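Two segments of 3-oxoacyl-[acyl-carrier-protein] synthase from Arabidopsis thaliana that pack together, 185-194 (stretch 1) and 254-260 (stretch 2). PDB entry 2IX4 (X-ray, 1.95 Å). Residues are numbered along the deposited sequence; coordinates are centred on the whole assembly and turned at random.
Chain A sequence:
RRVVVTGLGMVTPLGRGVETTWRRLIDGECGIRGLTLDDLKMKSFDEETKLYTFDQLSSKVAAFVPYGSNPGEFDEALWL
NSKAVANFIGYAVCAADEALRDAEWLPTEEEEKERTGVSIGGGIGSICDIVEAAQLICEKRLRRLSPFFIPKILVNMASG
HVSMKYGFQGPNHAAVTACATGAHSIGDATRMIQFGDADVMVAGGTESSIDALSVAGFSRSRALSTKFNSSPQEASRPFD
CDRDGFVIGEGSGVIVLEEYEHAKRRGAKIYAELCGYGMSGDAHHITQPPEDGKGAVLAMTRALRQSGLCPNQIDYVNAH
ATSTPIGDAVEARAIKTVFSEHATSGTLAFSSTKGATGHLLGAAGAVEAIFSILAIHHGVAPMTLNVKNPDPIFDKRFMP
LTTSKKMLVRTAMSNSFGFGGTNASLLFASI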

# COMPACT_ATOMS: atom_id res chain seq x y z
N SER A 185 -6.81 -0.50 -5.21
CA SER A 185 -7.47 0.31 -4.19
C SER A 185 -8.99 0.29 -4.38
O SER A 185 -9.75 0.13 -3.42
N ILE A 186 -9.42 0.44 -5.63
CA ILE A 186 -10.83 0.38 -6.00
C ILE A 186 -11.38 -1.04 -5.79
O ILE A 186 -12.46 -1.22 -5.23
N GLY A 187 -10.61 -2.03 -6.22
CA GLY A 187 -11.00 -3.43 -6.08
C GLY A 187 -11.14 -3.89 -4.64
O GLY A 187 -12.11 -4.57 -4.30
N ASP A 188 -10.17 -3.53 -3.80
CA ASP A 188 -10.22 -3.87 -2.38
C ASP A 188 -11.43 -3.24 -1.70
O ASP A 188 -12.07 -3.87 -0.87
N ALA A 189 -11.72 -1.99 -2.06
CA ALA A 189 -12.88 -1.26 -1.53
C ALA A 189 -14.20 -1.94 -1.92
O ALA A 189 -15.15 -1.97 -1.13
N THR A 190 -14.25 -2.46 -3.14
CA THR A 190 -15.38 -3.25 -3.62
C THR A 190 -15.59 -4.50 -2.76
O THR A 190 -16.70 -4.76 -2.30
N ARG A 191 -14.51 -5.26 -2.53
CA ARG A 191 -14.55 -6.45 -1.66
C ARG A 191 -15.09 -6.13 -0.26
O ARG A 191 -15.82 -6.92 0.33
N MET A 192 -14.71 -4.96 0.26
CA MET A 192 -15.17 -4.50 1.57
C MET A 192 -16.67 -4.23 1.61
O MET A 192 -17.34 -4.60 2.58
N ILE A 193 -17.20 -3.58 0.58
CA ILE A 193 -18.65 -3.35 0.48
C ILE A 193 -19.39 -4.68 0.31
O ILE A 193 -20.43 -4.90 0.94
N GLN A 194 -18.83 -5.56 -0.52
CA GLN A 194 -19.40 -6.89 -0.75
C GLN A 194 -19.52 -7.68 0.54
O GLN A 194 -20.58 -8.26 0.82
N VAL A 254 -10.65 9.41 -8.39
CA VAL A 254 -11.39 8.94 -7.22
C VAL A 254 -12.85 8.69 -7.60
O VAL A 254 -13.48 9.51 -8.27
N ILE A 255 -13.36 7.53 -7.19
CA ILE A 255 -14.77 7.21 -7.39
C ILE A 255 -15.48 6.94 -6.06
O ILE A 255 -14.83 6.59 -5.07
N VAL A 256 -16.79 7.13 -6.06
CA VAL A 256 -17.62 6.72 -4.94
C VAL A 256 -18.27 5.39 -5.30
O VAL A 256 -19.06 5.30 -6.24
N LEU A 257 -17.87 4.34 -4.58
CA LEU A 257 -18.49 3.04 -4.69
C LEU A 257 -19.51 2.90 -3.57
O LEU A 257 -19.28 3.38 -2.46
N GLU A 258 -20.64 2.28 -3.87
CA GLU A 258 -21.61 1.96 -2.82
C GLU A 258 -22.50 0.77 -3.13
O GLU A 258 -22.72 0.44 -4.29
N GLU A 259 -22.97 0.13 -2.07
CA GLU A 259 -23.86 -1.01 -2.18
C GLU A 259 -25.15 -0.60 -2.90
O GLU A 259 -25.71 0.46 -2.64
N TYR A 260 -25.58 -1.47 -3.81
CA TYR A 260 -26.67 -1.19 -4.75
C TYR A 260 -27.99 -0.79 -4.08
O TYR A 260 -28.62 0.21 -4.47

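No hydrogen bond joins the helix 185-194 to the strand 254-259; the two run nearly parallel, their axes 21° apart and 8.4 Å away at closest approach, and the contact is made mainly by a short row of apolar side chains. Leu257 is the centre of that row. Its CA-to-CB bond points toward the helix, and chi1 m with chi2 t carries CD1 into the groove lined by Ile186, Ala189 and Thr190: CD1 of Leu257 lies 3.5 Å from O of Ile186, 3.9 Å from CB of Ala189 and 3.6 Å from OG1 of Thr190. The Thr190 hydroxyl, chi1 m, lies against this methyl and donates a hydrogen bond to O of Ile186 one turn earlier (OG1 of Thr190 to O of Ile186, 3.0 Å). The same carbonyl also accepts the backbone bond from N of Thr190 (3.0 Å from N of Thr190 to O of Ile186).

At the N-terminal end of the contact, Ile186 (m, t) and Ile255 (p, t) point toward each other's stretch and meet tip to branch, CG2 of Ile186 3.9 Å from CD1 of Ile255. Farther along, Ile193 (m, t) points toward the strand and runs along three of its residues: its CD1 rests 3.7 Å from CB of Leu257 and 4.0 Å from N of Glu258, while its CG2 reaches N of Glu259 at 3.6 Å and CB of Glu259 at 3.7 Å. Here the backbones draw closer, with CA of Ile193 6.3 Å from CA of Glu259, against 8.0 Å between CA of Ile186 and CA of Ile255. The end of the Glu259 side chain leads away from the helix and caps a backbone N just past the stretch; its CB meets Ile193 while the carboxylate lies well beyond it. Val254 and Glu258 point away, alternating with Ile255 and Leu257.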

# COMPACT_ATOMS: atom_id res chain seq x y z
CB SER A 185 -6.94 1.74 -4.19
OG SER A 185 -5.67 1.83 -3.56
CB ILE A 186 -11.05 0.84 -7.48
CG1 ILE A 186 -10.95 2.37 -7.57
CG2 ILE A 186 -12.39 0.35 -8.03
CD1 ILE A 186 -10.73 2.91 -8.98
CB ASP A 188 -8.94 -3.41 -1.66
CG ASP A 188 -7.73 -4.27 -2.01
OD1 ASP A 188 -7.89 -5.35 -2.61
OD2 ASP A 188 -6.61 -3.85 -1.66
CB ALA A 189 -12.85 0.17 -2.02
CB THR A 190 -15.19 -3.63 -5.10
OG1 THR A 190 -15.11 -2.42 -5.88
CG2 THR A 190 -16.34 -4.48 -5.63
CB ARG A 191 -13.17 -7.09 -1.54
CG ARG A 191 -12.66 -7.77 -2.79
CD ARG A 191 -13.25 -9.17 -2.98
NE ARG A 191 -12.76 -9.79 -4.21
CZ ARG A 191 -13.26 -9.57 -5.42
NH1 ARG A 191 -14.28 -8.73 -5.59
NH2 ARG A 191 -12.74 -10.18 -6.48
CB MET A 192 -14.38 -3.27 2.03
CG MET A 192 -12.92 -3.55 2.33
SD MET A 192 -11.90 -2.08 2.60
CE MET A 192 -10.27 -2.83 2.63
CB ILE A 193 -19.00 -2.36 -0.67
CG1 ILE A 193 -18.35 -0.99 -0.42
CG2 ILE A 193 -20.52 -2.20 -0.79
CD1 ILE A 193 -18.34 -0.06 -1.62
CB GLN A 194 -18.56 -7.67 -1.77
CG GLN A 194 -18.78 -7.26 -3.22
CD GLN A 194 -17.73 -7.82 -4.17
OE1 GLN A 194 -16.56 -7.96 -3.82
NE2 GLN A 194 -18.15 -8.14 -5.39
CB VAL A 254 -11.30 9.95 -6.04
CG1 VAL A 254 -12.23 9.55 -4.91
CG2 VAL A 254 -9.86 10.06 -5.52
CB ILE A 255 -14.99 6.00 -8.35
CG1 ILE A 255 -14.36 4.72 -7.78
CG2 ILE A 255 -14.44 6.32 -9.73
CD1 ILE A 255 -14.61 3.48 -8.62
CB VAL A 256 -18.69 7.77 -4.57
CG1 VAL A 256 -19.60 7.26 -3.46
CG2 VAL A 256 -18.04 9.08 -4.16
CB LEU A 257 -17.44 1.94 -4.54
CG LEU A 257 -16.36 1.80 -5.61
CD1 LEU A 257 -15.17 1.05 -5.04
CD2 LEU A 257 -16.91 1.09 -6.84
CB GLU A 258 -22.43 3.20 -2.39
CG GLU A 258 -23.45 3.71 -3.36
CD GLU A 258 -24.18 4.95 -2.82
OE1 GLU A 258 -25.05 4.82 -1.93
OE2 GLU A 258 -23.88 6.06 -3.30
CB GLU A 259 -24.13 -1.60 -0.78
CG GLU A 259 -24.83 -2.95 -0.79
CD GLU A 259 -26.34 -2.82 -0.86
OE1 GLU A 259 -26.88 -1.85 -0.28
OE2 GLU A 259 -26.98 -3.68 -1.50
CB TYR A 260 -26.85 -2.39 -5.69
CG TYR A 260 -27.87 -2.23 -6.81
CD1 TYR A 260 -28.04 -1.01 -7.47
CD2 TYR A 260 -28.63 -3.31 -7.23
CE1 TYR A 260 -28.97 -0.87 -8.49
CE2 TYR A 260 -29.56 -3.19 -8.26
CZ TYR A 260 -29.72 -1.97 -8.88
OH TYR A 260 -30.64 -1.84 -9.90